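Local coordinates for protein cytochrome c (Pseudomonas aeruginosa, PDB 6RTE) that acts as the dihydro-heme d1 dehydrogenase NirN, an enzyme of heme d1 biosynthesis that pairs a heme c domain with an eight-bladed beta-propeller, at residues Leu64-Ser69 and Asn238-Asn243; Ser281-Leu286 and Leu292-Tyr297; Asp316-Pro321 and Trp370-Pro375; Val338-Leu341 and Arg346-Ser349; Lys394-Asp399 and Leu428-Gln433. All coordinates share one frame; numbering follows the deposited sequence.

Contact 1: Leu64-Ser69 and Asn238-Asn243; sequences LPESLS and NYLPGN
The seam between the cytochrome c domain and the beta-propeller is bridged here by Leu64, from a loop of the cytochrome c domain, and Leu240, from the turn linking strands 233-238 and 243-248. Methyl CD1 of Leu64 meets methyl CD2 of Leu240 at 3.6 Å, the two side chains crossing at about a right angle. Leu240 holds CG opposite its backbone N (chi1 179°), which carries the isobutyl group out of the turn toward the loop. From beside Leu64, the carboxylate carbon CD of Glu66 approaches the same CD2 of Leu240 at 4.2 Å; the touch is purely van der Waals. On the propeller side, Tyr239 and Leu240 both face Asn221 in a classic beta bulge, and a cis peptide bond leads into Pro241. The ends of the turn are tied by Asn238 ND2, donating in the carbonyl plane to Asn243 OD1 at 2.8 Å, and by the backbone bond from Asn238 N to Asn243 O. On the cytochrome c side, Ser67 OG accepts a bent bond from Leu64 N (3.2 Å), while Leu68 N reaches back to Leu64 O at 3.1 Å, and Leu68 packs on helix 98-109. The side chain of Leu64 lies about 10 Å from heme c.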
# COMPACT_ATOMS: atom_id res chain seq x y z
N LEU A 64 17.42 -3.95 8.49
CA LEU A 64 17.57 -2.78 9.35
C LEU A 64 16.42 -2.71 10.34
O LEU A 64 15.38 -3.35 10.15
CB LEU A 64 17.62 -1.52 8.50
CG LEU A 64 18.83 -1.35 7.59
CD1 LEU A 64 18.61 -0.20 6.63
CD2 LEU A 64 20.10 -1.12 8.40
N PRO A 65 16.57 -1.93 11.41
CA PRO A 65 15.46 -1.82 12.37
C PRO A 65 14.16 -1.39 11.72
O PRO A 65 13.11 -1.98 12.01
CB PRO A 65 15.97 -0.77 13.37
CG PRO A 65 17.44 -0.90 13.31
CD PRO A 65 17.77 -1.22 11.87
N GLU A 66 14.22 -0.42 10.80
CA GLU A 66 13.03 -0.02 10.05
C GLU A 66 12.45 -1.19 9.27
O GLU A 66 11.23 -1.35 9.19
CB GLU A 66 13.36 1.13 9.09
CG GLU A 66 13.72 2.46 9.76
CD GLU A 66 15.20 2.57 10.16
OE1 GLU A 66 15.93 1.55 10.19
OE2 GLU A 66 15.62 3.70 10.45
N SER A 67 13.32 -2.01 8.66
CA SER A 67 12.86 -3.12 7.84
C SER A 67 12.06 -4.12 8.65
O SER A 67 11.16 -4.78 8.11
CB SER A 67 14.07 -3.83 7.21
OG SER A 67 15.01 -2.89 6.74
N LEU A 68 12.38 -4.25 9.94
CA LEU A 68 11.81 -5.26 10.83
C LEU A 68 10.73 -4.69 11.74
O LEU A 68 10.36 -5.34 12.73
CB LEU A 68 12.93 -5.90 11.67
CG LEU A 68 14.07 -6.49 10.84
CD1 LEU A 68 15.18 -7.05 11.72
CD2 LEU A 68 13.56 -7.56 9.88
N SER A 69 10.20 -3.52 11.41
CA SER A 69 9.19 -2.86 12.25
C SER A 69 7.95 -3.71 12.47
O SER A 69 7.24 -3.51 13.45
CB SER A 69 8.78 -1.52 11.61
OG SER A 69 8.09 -1.72 10.38
N ASN A 238 9.66 7.70 0.93
CA ASN A 238 10.57 6.86 1.68
C ASN A 238 10.55 7.21 3.17
O ASN A 238 10.47 8.39 3.55
CB ASN A 238 12.00 6.99 1.16
CG ASN A 238 12.22 6.30 -0.17
OD1 ASN A 238 11.58 5.29 -0.48
ND2 ASN A 238 13.14 6.83 -0.98
N TYR A 239 10.62 6.16 4.01
CA TYR A 239 10.97 6.31 5.40
C TYR A 239 12.48 6.51 5.56
O TYR A 239 12.92 7.35 6.34
CB TYR A 239 10.55 5.07 6.20
CG TYR A 239 9.34 5.25 7.07
CD1 TYR A 239 8.37 6.19 6.77
CD2 TYR A 239 9.17 4.47 8.21
CE1 TYR A 239 7.25 6.36 7.56
CE2 TYR A 239 8.05 4.62 9.02
CZ TYR A 239 7.10 5.57 8.68
OH TYR A 239 5.98 5.76 9.46
N LEU A 240 13.27 5.70 4.84
CA LEU A 240 14.73 5.74 4.93
C LEU A 240 15.33 5.68 3.54
O LEU A 240 15.05 4.73 2.79
CB LEU A 240 15.24 4.59 5.79
CG LEU A 240 16.76 4.52 5.94
CD1 LEU A 240 17.24 5.65 6.84
CD2 LEU A 240 17.17 3.15 6.48
N PRO A 241 16.12 6.68 3.12
CA PRO A 241 16.27 7.99 3.76
C PRO A 241 14.93 8.71 3.89
O PRO A 241 13.95 8.27 3.28
CB PRO A 241 17.21 8.75 2.81
CG PRO A 241 17.93 7.68 2.03
CD PRO A 241 16.94 6.57 1.89
N GLY A 242 14.88 9.80 4.65
CA GLY A 242 13.69 10.61 4.72
C GLY A 242 13.59 11.52 3.51
O GLY A 242 14.07 12.65 3.52
N ASN A 243 12.98 11.03 2.43
CA ASN A 243 12.99 11.80 1.20
C ASN A 243 11.86 11.35 0.29
O ASN A 243 11.14 10.39 0.58
CB ASN A 243 14.35 11.70 0.49
CG ASN A 243 14.67 10.29 -0.02
OD1 ASN A 243 13.80 9.44 -0.17
ND2 ASN A 243 15.96 10.05 -0.29

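Contact 2: Ser281-Leu286 and Leu292-Tyr297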
# COMPACT_ATOMS: atom_id res chain seq x y z
N SER A 281 -1.31 17.40 -9.24
CA SER A 281 -0.29 17.55 -8.20
C SER A 281 -0.15 16.25 -7.44
O SER A 281 -1.07 15.42 -7.40
CB SER A 281 -0.66 18.67 -7.22
OG SER A 281 -1.71 18.24 -6.36
N PHE A 282 1.02 16.08 -6.83
CA PHE A 282 1.21 15.11 -5.76
C PHE A 282 0.96 15.80 -4.42
O PHE A 282 1.30 16.97 -4.24
CB PHE A 282 2.62 14.52 -5.79
CG PHE A 282 2.89 13.63 -6.97
CD1 PHE A 282 2.22 12.43 -7.13
CD2 PHE A 282 3.87 13.97 -7.89
CE1 PHE A 282 2.50 11.60 -8.21
CE2 PHE A 282 4.16 13.13 -8.97
CZ PHE A 282 3.47 11.95 -9.12
N VAL A 283 0.39 15.05 -3.48
CA VAL A 283 0.20 15.50 -2.10
C VAL A 283 0.97 14.53 -1.20
O VAL A 283 0.86 13.31 -1.37
CB VAL A 283 -1.29 15.55 -1.72
CG1 VAL A 283 -1.44 15.91 -0.25
CG2 VAL A 283 -2.06 16.55 -2.60
N VAL A 284 1.75 15.08 -0.27
CA VAL A 284 2.69 14.30 0.52
C VAL A 284 2.38 14.50 2.01
O VAL A 284 2.31 15.64 2.49
CB VAL A 284 4.15 14.70 0.22
CG1 VAL A 284 5.13 13.87 1.05
CG2 VAL A 284 4.43 14.54 -1.28
N ALA A 285 2.23 13.38 2.72
CA ALA A 285 2.08 13.37 4.17
C ALA A 285 3.43 13.14 4.81
O ALA A 285 4.13 12.18 4.47
CB ALA A 285 1.11 12.28 4.61
N LEU A 286 3.81 14.02 5.74
CA LEU A 286 5.10 13.95 6.42
C LEU A 286 4.93 13.48 7.86
O LEU A 286 4.12 14.02 8.62
CB LEU A 286 5.80 15.32 6.40
CG LEU A 286 6.17 15.77 5.00
CD1 LEU A 286 6.73 17.19 5.03
CD2 LEU A 286 7.19 14.81 4.34
N LEU A 292 2.51 19.65 5.52
CA LEU A 292 2.16 18.76 4.42
C LEU A 292 2.48 19.51 3.13
O LEU A 292 2.51 20.74 3.10
CB LEU A 292 0.71 18.31 4.46
CG LEU A 292 -0.42 19.29 4.17
CD1 LEU A 292 -0.74 19.29 2.69
CD2 LEU A 292 -1.65 18.91 4.98
N TRP A 293 2.77 18.73 2.09
CA TRP A 293 3.29 19.27 0.84
C TRP A 293 2.32 18.98 -0.29
O TRP A 293 1.70 17.90 -0.34
CB TRP A 293 4.65 18.65 0.51
CG TRP A 293 5.81 19.09 1.35
CD1 TRP A 293 5.81 19.95 2.43
CD2 TRP A 293 7.17 18.68 1.18
NE1 TRP A 293 7.08 20.09 2.92
CE2 TRP A 293 7.94 19.33 2.17
CE3 TRP A 293 7.82 17.83 0.27
CZ2 TRP A 293 9.32 19.16 2.28
CZ3 TRP A 293 9.20 17.66 0.38
CH2 TRP A 293 9.93 18.32 1.37
N GLU A 294 2.19 19.94 -1.20
CA GLU A 294 1.65 19.69 -2.53
C GLU A 294 2.75 20.00 -3.54
O GLU A 294 3.43 21.03 -3.42
CB GLU A 294 0.41 20.56 -2.81
CG GLU A 294 -0.28 20.25 -4.13
CD GLU A 294 -1.56 21.03 -4.33
OE1 GLU A 294 -1.79 22.03 -3.61
OE2 GLU A 294 -2.35 20.65 -5.23
N LEU A 295 2.95 19.09 -4.49
CA LEU A 295 3.95 19.25 -5.54
C LEU A 295 3.25 19.28 -6.90
O LEU A 295 2.96 18.20 -7.47
CB LEU A 295 4.97 18.12 -5.48
CG LEU A 295 5.92 18.12 -4.27
CD1 LEU A 295 5.29 17.38 -3.08
CD2 LEU A 295 7.24 17.49 -4.63
N PRO A 296 2.95 20.45 -7.45
CA PRO A 296 2.28 20.49 -8.75
C PRO A 296 3.19 20.06 -9.90
O PRO A 296 4.40 20.34 -9.91
CB PRO A 296 1.88 21.96 -8.90
CG PRO A 296 2.85 22.70 -8.07
CD PRO A 296 3.13 21.80 -6.89
N TYR A 297 2.59 19.39 -10.89
CA TYR A 297 3.35 18.93 -12.05
C TYR A 297 2.74 19.36 -13.39
O TYR A 297 3.25 18.94 -14.43
CB TYR A 297 3.53 17.41 -12.04
CG TYR A 297 2.26 16.61 -11.86
CD1 TYR A 297 1.35 16.45 -12.90
CD2 TYR A 297 1.97 16.01 -10.65
CE1 TYR A 297 0.18 15.74 -12.72
CE2 TYR A 297 0.81 15.29 -10.46
CZ TYR A 297 -0.08 15.16 -11.50
OH TYR A 297 -1.23 14.44 -11.30
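Val284 and Leu295 meet at the apolar centre of this hairpin, methyl CG2 of Val284 pressing on CD1 of Leu295 at 3.5 Å, tighter than a usual carbon contact. On the same face Val284 also lies beside Trp293, and Leu286 sets CD1 over the indole, 3.8 Å from the centroid of the five-membered ring of Trp293, a CH-pi contact. The indole N-H is used separately: Trp293 NE1 bonds to Glu291 OE1. At the other end Tyr297 turns its ring edge to the face of Phe282 in an inclined edge-to-face pair, the planes at 56° and CE2 of Tyr297 over the centre of the Phe282 ring. Tyr297 OH bonds onward to Asp229. Between these groups the antiparallel backbones are tied by two hydrogen-bonded pairs, Phe282 with Leu295 and Val284 with Trp293; the shortest of the four bonds joins Leu295 N to Phe282 O at 2.7 Å. The polar edge lies on the opposite face, where Ser281 OG donates to the anti lone pair of Glu294 OE2 at 2.7 Å. The extended side chain of Glu294 (chi1 -174°, chi2 175°) brings that oxygen to the serine, and Arg279 adds a salt bridge to it. These are the two middle strands of a four-stranded propeller blade, flanked by strands 270-276 and 306-309; Phe282 and Val284 pack on strand 233-238 of the preceding blade, Val283 and Leu292 on strand 317-319 of the next.

Contact 3: Asp316-Pro321 and Trp370-Pro375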
# COMPACT_ATOMS: atom_id res chain seq x y z
N ASP A 316 -2.19 9.70 6.83
CA ASP A 316 -3.34 8.90 6.42
C ASP A 316 -4.44 9.80 5.83
O ASP A 316 -5.56 9.90 6.34
CB ASP A 316 -3.88 8.07 7.59
CG ASP A 316 -4.58 6.80 7.13
OD1 ASP A 316 -4.34 6.37 5.98
OD2 ASP A 316 -5.38 6.23 7.91
N PHE A 317 -4.09 10.48 4.74
CA PHE A 317 -5.00 11.39 4.08
C PHE A 317 -6.13 10.63 3.38
O PHE A 317 -5.92 9.56 2.81
CB PHE A 317 -4.28 12.22 3.00
CG PHE A 317 -3.13 13.06 3.50
CD1 PHE A 317 -2.90 13.27 4.84
CD2 PHE A 317 -2.29 13.67 2.58
CE1 PHE A 317 -1.82 14.06 5.25
CE2 PHE A 317 -1.24 14.46 2.99
CZ PHE A 317 -1.00 14.66 4.32
N SER A 318 -7.33 11.20 3.43
CA SER A 318 -8.39 10.93 2.46
C SER A 318 -8.77 12.23 1.77
O SER A 318 -8.67 13.31 2.37
CB SER A 318 -9.62 10.31 3.12
OG SER A 318 -10.72 10.31 2.21
N PHE A 319 -9.19 12.14 0.52
CA PHE A 319 -9.58 13.31 -0.27
C PHE A 319 -11.07 13.32 -0.52
O PHE A 319 -11.67 12.28 -0.80
CB PHE A 319 -8.82 13.35 -1.60
CG PHE A 319 -7.34 13.53 -1.44
CD1 PHE A 319 -6.79 14.80 -1.35
CD2 PHE A 319 -6.50 12.44 -1.35
CE1 PHE A 319 -5.43 14.97 -1.19
CE2 PHE A 319 -5.13 12.60 -1.19
CZ PHE A 319 -4.60 13.87 -1.11
N SER A 320 -11.68 14.50 -0.41
CA SER A 320 -13.06 14.67 -0.83
C SER A 320 -13.16 14.39 -2.33
O SER A 320 -12.15 14.44 -3.05
CB SER A 320 -13.55 16.07 -0.50
OG SER A 320 -12.68 17.07 -1.01
N PRO A 321 -14.36 14.07 -2.83
CA PRO A 321 -14.48 13.72 -4.25
C PRO A 321 -13.92 14.78 -5.19
O PRO A 321 -13.35 14.43 -6.22
CB PRO A 321 -15.99 13.51 -4.44
CG PRO A 321 -16.64 14.06 -3.22
CD PRO A 321 -15.64 13.92 -2.11
N TRP A 370 -23.42 14.00 -0.50
CA TRP A 370 -22.22 13.21 -0.24
C TRP A 370 -22.16 12.78 1.22
O TRP A 370 -22.43 13.56 2.13
CB TRP A 370 -20.97 14.00 -0.60
CG TRP A 370 -20.68 14.09 -2.06
CD1 TRP A 370 -20.65 15.22 -2.83
CD2 TRP A 370 -20.35 13.00 -2.94
NE1 TRP A 370 -20.33 14.90 -4.13
CE2 TRP A 370 -20.14 13.55 -4.22
CE3 TRP A 370 -20.21 11.62 -2.76
CZ2 TRP A 370 -19.81 12.76 -5.32
CZ3 TRP A 370 -19.87 10.84 -3.86
CH2 TRP A 370 -19.68 11.42 -5.12
N VAL A 371 -21.80 11.52 1.43
CA VAL A 371 -21.56 10.98 2.77
C VAL A 371 -20.23 10.23 2.73
O VAL A 371 -19.78 9.77 1.68
CB VAL A 371 -22.72 10.06 3.23
CG1 VAL A 371 -22.77 8.77 2.42
CG2 VAL A 371 -22.62 9.77 4.71
N PHE A 372 -19.58 10.15 3.89
CA PHE A 372 -18.27 9.53 4.01
C PHE A 372 -18.29 8.51 5.15
O PHE A 372 -18.85 8.78 6.22
CB PHE A 372 -17.18 10.58 4.27
CG PHE A 372 -15.82 10.01 4.58
CD1 PHE A 372 -14.99 9.56 3.56
CD2 PHE A 372 -15.36 9.94 5.89
CE1 PHE A 372 -13.74 9.04 3.84
CE2 PHE A 372 -14.10 9.42 6.17
CZ PHE A 372 -13.29 8.98 5.14
N ALA A 373 -17.69 7.35 4.90
CA ALA A 373 -17.65 6.27 5.88
C ALA A 373 -16.22 5.78 6.03
O ALA A 373 -15.48 5.69 5.04
CB ALA A 373 -18.57 5.11 5.46
N THR A 374 -15.84 5.46 7.27
CA THR A 374 -14.48 5.03 7.54
C THR A 374 -14.44 3.87 8.53
O THR A 374 -15.17 3.89 9.53
CB THR A 374 -13.63 6.19 8.09
OG1 THR A 374 -12.29 5.73 8.34
CG2 THR A 374 -14.23 6.74 9.38
N PRO A 375 -13.60 2.86 8.27
CA PRO A 375 -13.36 1.82 9.29
C PRO A 375 -12.50 2.36 10.42
O PRO A 375 -12.18 3.55 10.43
CB PRO A 375 -12.66 0.71 8.51
CG PRO A 375 -11.93 1.44 7.42
CD PRO A 375 -12.79 2.62 7.05
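Ser318 makes the first touch with 370-375, its OG standing 3.7 Å from CE1 and 4.1 Å from CZ of Phe372, at the far end of that ring. The hydroxyl reaches across to the strand of the next blade because OG is swung opposite the backbone N (chi1 168°), and its polar needs are met by a hydrogen bond with Tyr363 OH, whose own ring also meets Phe372. Strand 317-319 is the inner part of one propeller blade and strand 370-374 belongs to the next, so this is packing between consecutive blades through side chains, with the backbones well apart: the CA atoms of Ser318 and Thr374 are 9.9 Å from each other, those of Pro321 and Trp370 8.7 Å. Beyond the strand, Pro321 lays its ring on the indole of Trp370. Its CG sits 3.7 Å from CE2 of Trp370 and 3.8 Å from the centroid of the five-membered ring, 15° off the normal, in a CH-pi contact. CB of Pro321 lies 4.0 Å from CZ2 of Trp370, and the proline ring and the indole run past one another, pointing opposite ways. Lys365 makes a cation-pi contact with the same indole.

Contact 4: Val338-Leu341 and Arg346-Ser349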
# COMPACT_ATOMS: atom_id res chain seq x y z
N VAL A 338 -10.22 18.23 8.92
CA VAL A 338 -10.55 18.63 7.55
C VAL A 338 -9.78 19.89 7.21
O VAL A 338 -9.99 20.94 7.83
CB VAL A 338 -12.06 18.84 7.38
CG1 VAL A 338 -12.38 19.19 5.93
CG2 VAL A 338 -12.83 17.60 7.81
N ILE A 339 -8.90 19.79 6.23
CA ILE A 339 -8.10 20.91 5.75
C ILE A 339 -8.52 21.23 4.33
O ILE A 339 -8.79 20.32 3.53
CB ILE A 339 -6.59 20.59 5.81
CG1 ILE A 339 -6.11 20.58 7.26
CG2 ILE A 339 -5.80 21.58 4.96
CD1 ILE A 339 -4.65 20.18 7.43
N GLU A 340 -8.56 22.52 4.00
CA GLU A 340 -8.73 22.95 2.62
C GLU A 340 -7.35 23.02 1.97
O GLU A 340 -6.40 23.55 2.56
CB GLU A 340 -9.42 24.31 2.55
CG GLU A 340 -9.77 24.72 1.14
CD GLU A 340 -10.69 25.91 1.09
OE1 GLU A 340 -10.98 26.50 2.15
OE2 GLU A 340 -11.14 26.26 -0.03
N LEU A 341 -7.24 22.47 0.75
CA LEU A 341 -5.92 22.27 0.15
C LEU A 341 -5.30 23.59 -0.29
O LEU A 341 -4.13 23.86 0.01
CB LEU A 341 -6.02 21.31 -1.03
CG LEU A 341 -5.57 19.87 -0.76
CD1 LEU A 341 -5.60 19.05 -2.03
CD2 LEU A 341 -4.18 19.83 -0.14
N ARG A 346 -7.62 24.96 8.33
CA ARG A 346 -8.35 23.89 9.02
C ARG A 346 -9.81 24.31 9.14
O ARG A 346 -10.14 25.22 9.90
CB ARG A 346 -7.71 23.63 10.38
CG ARG A 346 -8.45 22.61 11.25
CD ARG A 346 -7.65 22.26 12.51
NE ARG A 346 -7.12 23.44 13.20
CZ ARG A 346 -6.50 23.41 14.37
NH1 ARG A 346 -6.04 24.53 14.92
NH2 ARG A 346 -6.32 22.25 15.00
N VAL A 347 -10.69 23.65 8.39
CA VAL A 347 -12.08 24.06 8.30
C VAL A 347 -13.00 23.30 9.25
O VAL A 347 -14.09 23.81 9.57
CB VAL A 347 -12.61 23.93 6.85
CG1 VAL A 347 -11.78 24.78 5.91
CG2 VAL A 347 -12.61 22.48 6.41
N ALA A 348 -12.61 22.12 9.71
CA ALA A 348 -13.48 21.38 10.62
C ALA A 348 -12.71 20.24 11.26
O ALA A 348 -11.79 19.67 10.65
CB ALA A 348 -14.72 20.84 9.89
N SER A 349 -13.10 19.91 12.49
CA SER A 349 -12.55 18.79 13.22
C SER A 349 -13.65 17.78 13.50
O SER A 349 -14.78 18.15 13.84
CB SER A 349 -11.92 19.24 14.55
OG SER A 349 -10.68 19.89 14.32
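Val338 is gripped through both of its backbone polar atoms by the facing strand. Its N donates to Ala348 O at 2.7 Å, an almost straight bond running nearly along the C=O axis. Its O in turn receives Val347 N at 2.9 Å and, more weakly, Ala348 N at 3.4 Å. Two successive N-H groups thus converge on one carbonyl, and Val347 and Ala348 both face Val338. The backbone of Val347 adopts a near-helical psi of -22°, the twist that lets the extra residue fit, and the register shifts by one before Ile339 pairs with Arg346. Around the bulge the packing is close. Methyl CG1 of Val338 lies only 3.3 Å from CG2 of Val347, closer than methyl groups normally pack; CG2 of Val347 is wedged between its own backbone N and carbonyl carbon, and the same methyl stands 3.4 Å from Val338 O. Val338 CB also faces Ala348 CB at 4.2 Å. Further out, CB of Glu340 brushes CG1 of Val347 at 4.1 Å, while the extended chain carries its carboxylate on to a salt bridge with Arg324. Arg346 directs its guanidinium away from 338-341. Tyr325, on the neighbouring strand, packs against Val338, Glu340 and Val347. The arrangement is a classic beta bulge in the hairpin of strands 336-340 and 346-350, at the outer edge of a propeller blade.

Contact 5: Lys394-Asp399 and Leu428-Gln433; sequences KEIVTD and LLIDKQ
Ile396 and Ile430 join two consecutive blades of the beta-propeller: Ile396 stands on 391-397, the outermost strand of its blade, and Ile430 on 427-431, the third strand of the next. The two side chains reach toward each other tip to tip across a backbone gap of 8.8 Å between their CA atoms. Methyl CD1 of Ile396 touches both branches of Ile430, at 3.4 Å from CG2, a squeezed approach for two methyls, and at 4.0 Å from CD1. Both isoleucines have the same rotamer, CG1 opposite the carbonyl carbon (chi1 -53° in Ile396), but they meet differently: the former uses the end of its long branch, the latter spreads its two methyls round it. Ile382, on the strand beside 391-397, packs against Ile430 too, and against Thr398. Where strand 427-431 ends, Asp431 forms an Asx turn, OD2 accepting Gln433 N at 3.0 Å from above the carboxylate plane. Thr398 offers CB and the methyl CG2 to Leu428, crossing it at an angle, and Leu428 itself rests on Thr416, Ile437 and Arg440 within its own sheet. In this second pair, CD1 of Leu428 lies 3.8 Å from CG2 of Thr398 and 3.9 Å from CB of Thr398.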
# COMPACT_ATOMS: atom_id res chain seq x y z
N LYS A 394 -24.02 8.61 11.41
CA LYS A 394 -24.32 7.39 12.14
C LYS A 394 -23.03 6.65 12.44
O LYS A 394 -22.07 6.72 11.66
CB LYS A 394 -25.28 6.49 11.35
N GLU A 395 -23.02 5.94 13.56
CA GLU A 395 -21.90 5.09 13.96
C GLU A 395 -22.39 3.64 13.93
O GLU A 395 -23.07 3.19 14.86
CB GLU A 395 -21.38 5.46 15.35
CG GLU A 395 -20.17 6.38 15.34
CD GLU A 395 -19.37 6.29 16.63
OE1 GLU A 395 -19.91 5.79 17.63
OE2 GLU A 395 -18.19 6.72 16.63
N ILE A 396 -22.05 2.93 12.87
CA ILE A 396 -22.44 1.53 12.73
C ILE A 396 -21.49 0.68 13.56
O ILE A 396 -20.29 0.63 13.30
CB ILE A 396 -22.44 1.10 11.26
CG1 ILE A 396 -23.29 2.06 10.42
CG2 ILE A 396 -22.96 -0.33 11.12
CD1 ILE A 396 -23.22 1.81 8.92
N VAL A 397 -22.02 0.01 14.58
CA VAL A 397 -21.20 -0.84 15.43
C VAL A 397 -20.98 -2.18 14.73
O VAL A 397 -21.89 -2.73 14.10
CB VAL A 397 -21.86 -1.02 16.81
CG1 VAL A 397 -23.28 -1.57 16.68
CG2 VAL A 397 -21.00 -1.91 17.70
N THR A 398 -19.76 -2.70 14.82
CA THR A 398 -19.39 -3.97 14.21
C THR A 398 -18.70 -4.84 15.26
O THR A 398 -18.53 -4.45 16.42
CB THR A 398 -18.47 -3.77 13.00
OG1 THR A 398 -17.17 -3.35 13.44
CG2 THR A 398 -19.04 -2.74 12.04
N ASP A 399 -18.29 -6.04 14.83
CA ASP A 399 -17.69 -6.99 15.76
C ASP A 399 -16.31 -6.52 16.23
O ASP A 399 -15.98 -6.66 17.41
CB ASP A 399 -17.60 -8.37 15.11
CG ASP A 399 -18.94 -9.06 15.02
OD1 ASP A 399 -19.98 -8.39 15.23
OD2 ASP A 399 -18.97 -10.28 14.75
N LEU A 428 -18.58 -7.49 5.71
CA LEU A 428 -19.87 -6.88 6.01
C LEU A 428 -20.32 -6.03 4.83
O LEU A 428 -19.53 -5.27 4.27
CB LEU A 428 -19.77 -6.01 7.26
CG LEU A 428 -19.13 -6.69 8.47
CD1 LEU A 428 -18.95 -5.69 9.60
CD2 LEU A 428 -19.98 -7.87 8.91
N LEU A 429 -21.59 -6.16 4.47
CA LEU A 429 -22.19 -5.37 3.40
C LEU A 429 -23.13 -4.36 4.05
O LEU A 429 -24.23 -4.72 4.50
CB LEU A 429 -22.91 -6.26 2.39
CG LEU A 429 -22.00 -6.86 1.31
CD1 LEU A 429 -20.88 -7.69 1.93
CD2 LEU A 429 -22.81 -7.69 0.32
N ILE A 430 -22.70 -3.11 4.11
CA ILE A 430 -23.47 -2.03 4.71
C ILE A 430 -24.32 -1.38 3.63
O ILE A 430 -23.79 -0.80 2.68
CB ILE A 430 -22.55 -1.00 5.39
CG1 ILE A 430 -21.75 -1.66 6.51
CG2 ILE A 430 -23.37 0.18 5.93
CD1 ILE A 430 -20.72 -0.75 7.15
N ASP A 431 -25.64 -1.47 3.78
CA ASP A 431 -26.55 -0.84 2.82
C ASP A 431 -26.29 0.66 2.77
O ASP A 431 -26.29 1.34 3.80
CB ASP A 431 -28.00 -1.12 3.23
CG ASP A 431 -29.00 -0.64 2.19
OD1 ASP A 431 -29.32 -1.42 1.27
OD2 ASP A 431 -29.46 0.51 2.30
N LYS A 432 -26.06 1.18 1.55
CA LYS A 432 -25.68 2.58 1.40
C LYS A 432 -26.78 3.53 1.86
O LYS A 432 -26.48 4.69 2.17
CB LYS A 432 -25.34 2.89 -0.06
CG LYS A 432 -24.01 2.34 -0.54
CD LYS A 432 -23.81 2.69 -2.00
CE LYS A 432 -22.53 2.11 -2.54
NZ LYS A 432 -22.41 2.30 -4.02
N GLN A 433 -28.03 3.07 1.91
CA GLN A 433 -29.15 3.92 2.28
C GLN A 433 -29.55 3.75 3.74
O GLN A 433 -29.60 4.73 4.49
CB GLN A 433 -30.35 3.62 1.37
CG GLN A 433 -31.43 4.70 1.36
CD GLN A 433 -30.93 6.02 0.83
OE1 GLN A 433 -30.53 6.13 -0.34
NE2 GLN A 433 -30.93 7.05 1.68

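How the contacts relate
Contacts 2 and 4 are hairpins within single blades and rest on backbone hydrogen bonds; contacts 1, 3 and 5 join separate units through side chains alone, contact 1 linking the cytochrome c domain to the propeller and contacts 3 and 5 linking blade to blade. Contacts 1, 2 and 5 are buried, 3 and 4 only partly. Contacts 3 and 4 share the sheet of strands 317-319, 336-340 and 346-350, and contacts 3 and 5 share that of strands 370-374 and 391-397. Phe317 packs on Val283 and Ala285, Leu292 on Ile339, and Phe319 on Leu341, so contacts 2, 3 and 4 touch one another. Contact 5 lies across the chain's centre from contact 1, about 36 Å between centres.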